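Local coordinates for cyclin-dependent kinase inhibitor 3 (Homo sapiens, PDB 1FPZ), which removes phosphate from phosphotyrosine and phosphoserine or phosphothreonine in proteins, dephosphorylating the kinase CDK2 in a cyclin-dependent manner, at residues S85-P90 against H139-L144; D94-Q97 against I102-H105. The protein carries 1 engineered substitution. All coordinates share one frame; numbering follows the deposited sequence.

Contact 1. Residues S85-P90 against H139-L144. Engineered in segment 139-144: S140 (natural residue Cys). With SO4 (sulfate ion), chain G.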
ATOM      1  N   SER A  85      -5.991  -6.703 -15.376  1.00 48.93           N
ATOM      2  CA  SER A  85      -6.336  -7.060 -16.748  1.00 49.90           C
ATOM      3  C   SER A  85      -6.342  -5.792 -17.594  1.00 50.26           C
ATOM      4  O   SER A  85      -5.606  -5.678 -18.576  1.00 49.53           O
ATOM      5  CB  SER A  85      -7.713  -7.708 -16.799  1.00 50.82           C
ATOM      6  OG  SER A  85      -7.623  -9.098 -16.550  1.00 51.59           O
ATOM      7  N   LYS A  86      -7.183  -4.842 -17.202  1.00 50.71           N
ATOM      8  CA  LYS A  86      -7.279  -3.570 -17.905  1.00 51.32           C
ATOM      9  C   LYS A  86      -5.921  -2.993 -18.274  1.00 53.06           C
ATOM     10  O   LYS A  86      -5.634  -2.745 -19.440  1.00 53.82           O
ATOM     11  CB  LYS A  86      -8.017  -2.540 -17.052  1.00 48.97           C
ATOM     12  CG  LYS A  86      -7.931  -1.133 -17.618  1.00 46.13           C
ATOM     13  CD  LYS A  86      -8.887  -0.193 -16.920  1.00 46.58           C
ATOM     14  CE  LYS A  86     -10.326  -0.596 -17.193  1.00 46.82           C
ATOM     15  NZ  LYS A  86     -11.287   0.301 -16.497  1.00 47.43           N
ATOM     16  N   TYR A  87      -5.092  -2.779 -17.264  1.00 54.82           N
ATOM     17  CA  TYR A  87      -3.770  -2.198 -17.446  1.00 56.49           C
ATOM     18  C   TYR A  87      -2.727  -3.197 -17.984  1.00 58.23           C
ATOM     19  O   TYR A  87      -1.518  -2.971 -17.902  1.00 58.57           O
ATOM     20  CB  TYR A  87      -3.333  -1.586 -16.107  1.00 56.13           C
ATOM     21  CG  TYR A  87      -4.416  -0.724 -15.462  1.00 55.92           C
ATOM     22  CD1 TYR A  87      -4.657  -0.779 -14.086  1.00 56.31           C
ATOM     23  CD2 TYR A  87      -5.213   0.125 -16.230  1.00 56.64           C
ATOM     24  CE1 TYR A  87      -5.671  -0.015 -13.490  1.00 55.68           C
ATOM     25  CE2 TYR A  87      -6.226   0.894 -15.644  1.00 56.22           C
ATOM     26  CZ  TYR A  87      -6.448   0.816 -14.279  1.00 56.37           C
ATOM     27  OH  TYR A  87      -7.451   1.561 -13.711  1.00 56.04           O
ATOM     28  N   ARG A  88      -3.218  -4.291 -18.556  1.00 59.49           N
ATOM     29  CA  ARG A  88      -2.387  -5.347 -19.129  1.00 60.83           C
ATOM     30  C   ARG A  88      -1.250  -5.898 -18.279  1.00 61.09           C
ATOM     31  O   ARG A  88      -0.115  -5.996 -18.738  1.00 60.65           O
ATOM     32  CB  ARG A  88      -1.838  -4.929 -20.507  1.00 62.71           C
ATOM     33  CG  ARG A  88      -2.763  -5.346 -21.672  1.00 64.93           C
ATOM     34  CD  ARG A  88      -2.118  -5.273 -23.064  1.00 65.26           C
ATOM     35  NE  ARG A  88      -1.982  -3.904 -23.553  1.00 66.95           N
ATOM     36  CZ  ARG A  88      -1.767  -3.578 -24.825  1.00 68.11           C
ATOM     37  NH1 ARG A  88      -1.662  -4.521 -25.749  1.00 68.30           N
ATOM     38  NH2 ARG A  88      -1.659  -2.303 -25.174  1.00 68.15           N
ATOM     39  N   VAL A  89      -1.570  -6.269 -17.043  1.00 61.25           N
ATOM     40  CA  VAL A  89      -0.603  -6.866 -16.119  1.00 61.16           C
ATOM     41  C   VAL A  89      -1.327  -7.940 -15.300  1.00 60.71           C
ATOM     42  O   VAL A  89      -1.220  -7.986 -14.077  1.00 60.63           O
ATOM     43  CB  VAL A  89       0.007  -5.815 -15.139  1.00 61.42           C
ATOM     44  CG1 VAL A  89       1.408  -5.422 -15.589  1.00 60.14           C
ATOM     45  CG2 VAL A  89      -0.888  -4.577 -15.061  1.00 60.93           C
ATOM     46  N   PRO A  90      -2.063  -8.831 -15.977  1.00 60.10           N
ATOM     47  CA  PRO A  90      -2.828  -9.917 -15.359  1.00 58.90           C
ATOM     48  C   PRO A  90      -1.977 -10.898 -14.562  1.00 58.06           C
ATOM     49  O   PRO A  90      -2.444 -11.496 -13.593  1.00 57.45           O
ATOM     50  CB  PRO A  90      -3.491 -10.594 -16.556  1.00 59.71           C
ATOM     51  CG  PRO A  90      -3.539  -9.499 -17.598  1.00 60.47           C
ATOM     52  CD  PRO A  90      -2.184  -8.891 -17.441  1.00 60.37           C
ATOM     53  N   HIS A 139       1.408  -0.989  -3.129  1.00 21.65           N
ATOM     54  CA  HIS A 139       0.932  -0.207  -4.249  1.00 23.84           C
ATOM     55  C   HIS A 139      -0.487  -0.526  -4.663  1.00 25.51           C
ATOM     56  O   HIS A 139      -0.999  -1.620  -4.453  1.00 25.84           O
ATOM     57  CB  HIS A 139       1.847  -0.401  -5.460  1.00 23.66           C
ATOM     58  CG  HIS A 139       1.445  -1.536  -6.360  1.00 22.96           C
ATOM     59  ND1 HIS A 139       0.228  -1.577  -7.010  1.00 23.33           N
ATOM     60  CD2 HIS A 139       2.119  -2.640  -6.757  1.00 21.54           C
ATOM     61  CE1 HIS A 139       0.172  -2.654  -7.773  1.00 21.08           C
ATOM     62  NE2 HIS A 139       1.308  -3.318  -7.636  1.00 21.93           N
ATOM     63  N   SER A 140      -1.096   0.465  -5.281  1.00 28.23           N
ATOM     64  CA  SER A 140      -2.442   0.408  -5.806  1.00 30.05           C
ATOM     65  C   SER A 140      -2.294   0.647  -7.313  1.00 32.12           C
ATOM     66  O   SER A 140      -1.408   0.096  -7.960  1.00 32.68           O
ATOM     67  CB  SER A 140      -3.252   1.537  -5.204  1.00 28.14           C
ATOM     68  OG  SER A 140      -4.104   1.050  -4.208  1.00 28.83           O
ATOM     69  N   TYR A 141      -3.165   1.485  -7.853  1.00 35.00           N
ATOM     70  CA  TYR A 141      -3.096   1.838  -9.260  1.00 38.04           C
ATOM     71  C   TYR A 141      -2.170   3.057  -9.353  1.00 38.30           C
ATOM     72  O   TYR A 141      -1.141   3.016 -10.031  1.00 38.19           O
ATOM     73  CB  TYR A 141      -4.498   2.178  -9.786  1.00 41.34           C
ATOM     74  CG  TYR A 141      -4.476   2.652 -11.223  1.00 44.81           C
ATOM     75  CD1 TYR A 141      -5.386   3.608 -11.674  1.00 44.96           C
ATOM     76  CD2 TYR A 141      -3.487   2.202 -12.109  1.00 46.44           C
ATOM     77  CE1 TYR A 141      -5.307   4.122 -12.973  1.00 47.19           C
ATOM     78  CE2 TYR A 141      -3.399   2.703 -13.410  1.00 47.90           C
ATOM     79  CZ  TYR A 141      -4.309   3.667 -13.832  1.00 47.35           C
ATOM     80  OH  TYR A 141      -4.178   4.206 -15.091  1.00 46.84           O
ATOM     81  N   GLY A 142      -2.532   4.118  -8.640  1.00 38.36           N
ATOM     82  CA  GLY A 142      -1.717   5.321  -8.641  1.00 40.47           C
ATOM     83  C   GLY A 142      -1.043   5.629  -7.313  1.00 41.46           C
ATOM     84  O   GLY A 142      -0.548   6.739  -7.106  1.00 41.63           O
ATOM     85  N   GLY A 143      -1.019   4.653  -6.413  1.00 43.25           N
ATOM     86  CA  GLY A 143      -0.400   4.861  -5.105  1.00 45.96           C
ATOM     87  C   GLY A 143      -0.883   6.144  -4.443  1.00 46.15           C
ATOM     88  O   GLY A 143      -0.095   6.944  -3.913  1.00 47.85           O
ATOM     89  N   LEU A 144      -2.195   6.326  -4.440  1.00 45.50           N
ATOM     90  CA  LEU A 144      -2.754   7.542  -3.902  1.00 44.47           C
ATOM     91  C   LEU A 144      -4.194   7.353  -3.499  1.00 43.45           C
ATOM     92  O   LEU A 144      -5.093   7.605  -4.290  1.00 44.74           O
ATOM     93  CB  LEU A 144      -2.650   8.614  -4.980  1.00 44.43           C
ATOM     94  CG  LEU A 144      -3.224   9.987  -4.688  1.00 43.90           C
ATOM     95  CD1 LEU A 144      -2.285  10.718  -3.758  1.00 44.81           C
ATOM     96  CD2 LEU A 144      -3.388  10.756  -5.990  1.00 44.44           C
TER
HETATM   97  S   SO4 G 900      -6.049   4.639  -5.442  1.00 32.03           S
HETATM   98  O1  SO4 G 900      -6.999   3.569  -5.195  1.00 33.49           O
HETATM   99  O2  SO4 G 900      -6.825   5.892  -5.455  1.00 34.21           O
HETATM  100  O3  SO4 G 900      -5.327   4.378  -6.714  1.00 28.44           O
HETATM  101  O4  SO4 G 900      -5.107   4.759  -4.318  1.00 32.79           O
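Y87 and Y141 lay their rings face against face in an offset stack, with centroids 4.0 Å apart and planes inclined by 10°. Their long axes cross at about a right angle. CE1 of Y87 rests 3.4 Å from CD2 of Y141, while the Y87 OH lies above the other side of that ring, 3.4 Å from Y141 CE1. The other face of Y87 is covered near its rim by CB of K86. Y141 holds CG anti to its backbone N (chi1 176°), which carries the ring away from the loop and over Y87. An alanine here would take away the stacked ring, and the face of Y87 it lies on would probably be left without its aromatic mate, with a gap beside the loop.

That loop is the phosphate-binding loop of the protein-tyrosine phosphatases and includes S140, an engineered replacement for the predicted nucleophilic cysteine. It cradles a sulfate, consistent with the place of a substrate phosphate: G142 N makes a weak but straight bond to SO4 O3 (3.4 Å, 171°), and R146 NE also holds the ion.

Y87 comes directly after helix 81-86, which ends in a Schellman motif with R88 as C-prime residue. F53 of strand 52-53 meets the Y87 ring edge-to-face, and the loop bridges strand 136-139 and helix 146-158.

Contact 2. Residues D94-Q97 against I102-H105; sequences DLYQ and ITHH
T103 points its hydroxyl into the junction of Y96 and Q97, and OG1 comes within 3.1 Å of Y96 CB and 3.4 Å of Q97 CG. Both neighbours are carbons, so this is close packing of an oxygen against methylene groups rather than a polar bond. The branch that does the touching is set by the threonine torsion: OG1 stands anti to the carbonyl carbon (chi1 -63°) and faces the helix. Y96 likewise places CG beside its backbone N, but its second torsion is unusual. At chi2 179° the ring is coplanar with the CA-CB bond instead of standing across it, the commoner setting for a tyrosine. CD1 thus lies on the far side from CA, and T103 OG1 meets the ring at its edge, near the ring plane, 3.6 Å from CD1.

The pair belongs to a beta-alpha-beta crossover. Helix 92-98 lies on the connection between the parallel neighbours 74-77 and 102-105, the latter being the outermost strand at its end of the mixed sheet, and only a short turn separates the helix from this strand.

Q97, extended beyond CG, crosses T103 at about a right angle, its CG 3.8 Å from T103 CB. The Y96 ring heads inward, where I75 and V77 of strand 74-77 and T64 of helix 60-70 pack on it. T103 and H105 both touch L93 of the helix, whereas H104 bonds through ND1 to E125 of helix 116-131 and through NE2 to D74.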
ATOM      1  N   ASP A  94       2.079 -13.264 -10.467  1.00 39.87           N
ATOM      2  CA  ASP A  94       2.916 -14.367 -10.940  1.00 41.40           C
ATOM      3  C   ASP A  94       4.374 -13.911 -11.008  1.00 40.71           C
ATOM      4  O   ASP A  94       5.277 -14.499 -10.404  1.00 40.93           O
ATOM      5  CB  ASP A  94       2.541 -14.791 -12.376  1.00 44.81           C
ATOM      6  CG  ASP A  94       1.099 -15.266 -12.533  1.00 48.40           C
ATOM      7  OD1 ASP A  94       0.798 -15.781 -13.638  1.00 49.67           O
ATOM      8  OD2 ASP A  94       0.274 -15.128 -11.595  1.00 50.52           O
ATOM      9  N   LEU A  95       4.589 -12.866 -11.799  1.00 39.41           N
ATOM     10  CA  LEU A  95       5.921 -12.316 -11.997  1.00 37.95           C
ATOM     11  C   LEU A  95       6.682 -11.975 -10.734  1.00 37.77           C
ATOM     12  O   LEU A  95       7.879 -12.259 -10.644  1.00 38.15           O
ATOM     13  CB  LEU A  95       5.866 -11.077 -12.889  1.00 37.85           C
ATOM     14  CG  LEU A  95       5.561 -11.366 -14.362  1.00 37.78           C
ATOM     15  CD1 LEU A  95       5.824 -10.126 -15.208  1.00 34.88           C
ATOM     16  CD2 LEU A  95       6.438 -12.518 -14.847  1.00 38.20           C
ATOM     17  N   TYR A  96       6.004 -11.364  -9.764  1.00 36.63           N
ATOM     18  CA  TYR A  96       6.640 -10.991  -8.505  1.00 35.94           C
ATOM     19  C   TYR A  96       7.195 -12.207  -7.784  1.00 35.69           C
ATOM     20  O   TYR A  96       8.297 -12.174  -7.235  1.00 35.78           O
ATOM     21  CB  TYR A  96       5.641 -10.325  -7.537  1.00 35.57           C
ATOM     22  CG  TYR A  96       5.185  -8.922  -7.855  1.00 34.03           C
ATOM     23  CD1 TYR A  96       4.274  -8.275  -7.020  1.00 34.27           C
ATOM     24  CD2 TYR A  96       5.666  -8.230  -8.957  1.00 34.08           C
ATOM     25  CE1 TYR A  96       3.859  -6.976  -7.268  1.00 32.57           C
ATOM     26  CE2 TYR A  96       5.259  -6.935  -9.215  1.00 32.81           C
ATOM     27  CZ  TYR A  96       4.356  -6.312  -8.365  1.00 32.46           C
ATOM     28  OH  TYR A  96       3.965  -5.026  -8.601  1.00 31.13           O
ATOM     29  N   GLN A  97       6.398 -13.267  -7.737  1.00 35.15           N
ATOM     30  CA  GLN A  97       6.810 -14.466  -7.043  1.00 34.18           C
ATOM     31  C   GLN A  97       7.894 -15.207  -7.820  1.00 36.26           C
ATOM     32  O   GLN A  97       8.785 -15.818  -7.232  1.00 35.51           O
ATOM     33  CB  GLN A  97       5.593 -15.338  -6.794  1.00 33.07           C
ATOM     34  CG  GLN A  97       4.520 -14.619  -5.961  1.00 29.76           C
ATOM     35  CD  GLN A  97       3.242 -15.401  -5.888  1.00 27.08           C
ATOM     36  OE1 GLN A  97       2.292 -15.118  -6.599  1.00 28.01           O
ATOM     37  NE2 GLN A  97       3.221 -16.410  -5.038  1.00 25.70           N
ATOM     38  N   ILE A 102       7.809 -11.968  -1.919  1.00 25.99           N
ATOM     39  CA  ILE A 102       6.570 -12.502  -1.357  1.00 25.54           C
ATOM     40  C   ILE A 102       5.469 -11.486  -1.662  1.00 24.92           C
ATOM     41  O   ILE A 102       5.586 -10.298  -1.358  1.00 22.43           O
ATOM     42  CB  ILE A 102       6.622 -12.722   0.140  1.00 26.93           C
ATOM     43  CG1 ILE A 102       7.806 -13.618   0.491  1.00 27.21           C
ATOM     44  CG2 ILE A 102       5.315 -13.330   0.618  1.00 25.68           C
ATOM     45  CD1 ILE A 102       9.145 -12.887   0.351  1.00 27.70           C
ATOM     46  N   THR A 103       4.412 -11.990  -2.286  1.00 22.53           N
ATOM     47  CA  THR A 103       3.282 -11.216  -2.746  1.00 21.46           C
ATOM     48  C   THR A 103       2.026 -11.340  -1.865  1.00 18.70           C
ATOM     49  O   THR A 103       1.518 -12.434  -1.650  1.00 17.85           O
ATOM     50  CB  THR A 103       2.974 -11.654  -4.206  1.00 23.37           C
ATOM     51  OG1 THR A 103       4.101 -11.323  -5.039  1.00 25.41           O
ATOM     52  CG2 THR A 103       1.751 -10.958  -4.763  1.00 23.32           C
ATOM     53  N   HIS A 104       1.549 -10.192  -1.374  1.00 15.56           N
ATOM     54  CA  HIS A 104       0.356 -10.085  -0.515  1.00 13.58           C
ATOM     55  C   HIS A 104      -0.773  -9.399  -1.289  1.00 14.47           C
ATOM     56  O   HIS A 104      -0.917  -8.160  -1.267  1.00 13.73           O
ATOM     57  CB  HIS A 104       0.697  -9.224   0.701  1.00 13.99           C
ATOM     58  CG  HIS A 104       1.933  -9.677   1.441  1.00 16.63           C
ATOM     59  ND1 HIS A 104       1.878 -10.345   2.647  1.00 16.54           N
ATOM     60  CD2 HIS A 104       3.249  -9.491   1.178  1.00 16.88           C
ATOM     61  CE1 HIS A 104       3.102 -10.534   3.104  1.00 15.82           C
ATOM     62  NE2 HIS A 104       3.954 -10.023   2.230  1.00 18.04           N
ATOM     63  N   HIS A 105      -1.593 -10.172  -1.981  1.00 14.19           N
ATOM     64  CA  HIS A 105      -2.666  -9.544  -2.738  1.00 16.26           C
ATOM     65  C   HIS A 105      -3.954  -9.392  -1.914  1.00 17.11           C
ATOM     66  O   HIS A 105      -4.569 -10.381  -1.531  1.00 16.08           O
ATOM     67  CB  HIS A 105      -2.965 -10.357  -3.990  1.00 18.46           C
ATOM     68  CG  HIS A 105      -4.044  -9.766  -4.847  1.00 21.74           C
ATOM     69  ND1 HIS A 105      -5.059 -10.523  -5.399  1.00 21.75           N
ATOM     70  CD2 HIS A 105      -4.260  -8.493  -5.253  1.00 21.57           C
ATOM     71  CE1 HIS A 105      -5.853  -9.738  -6.103  1.00 21.99           C
ATOM     72  NE2 HIS A 105      -5.391  -8.504  -6.033  1.00 21.46           N
TER

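Both contacts are partly buried, and each sets a buried tyrosine against a more exposed partner. Contact 1 is an aromatic stack, distant in sequence, between a residue following helix 81-86 and one of the phosphate-binding loop itself; contact 2 is local packing of a helix on the edge strand that follows it, made by a hydroxyl and methylene carbons. Neither has a hydrogen bond between its own two segments. Helices 81-86 and 92-98, one in each contact, are consecutive in the chain. The two places meet through a weak hydrogen bond between Y96 OH and H139 NE2, by which the helix of contact 2 reaches the end of strand 136-139, just before the loop of contact 1.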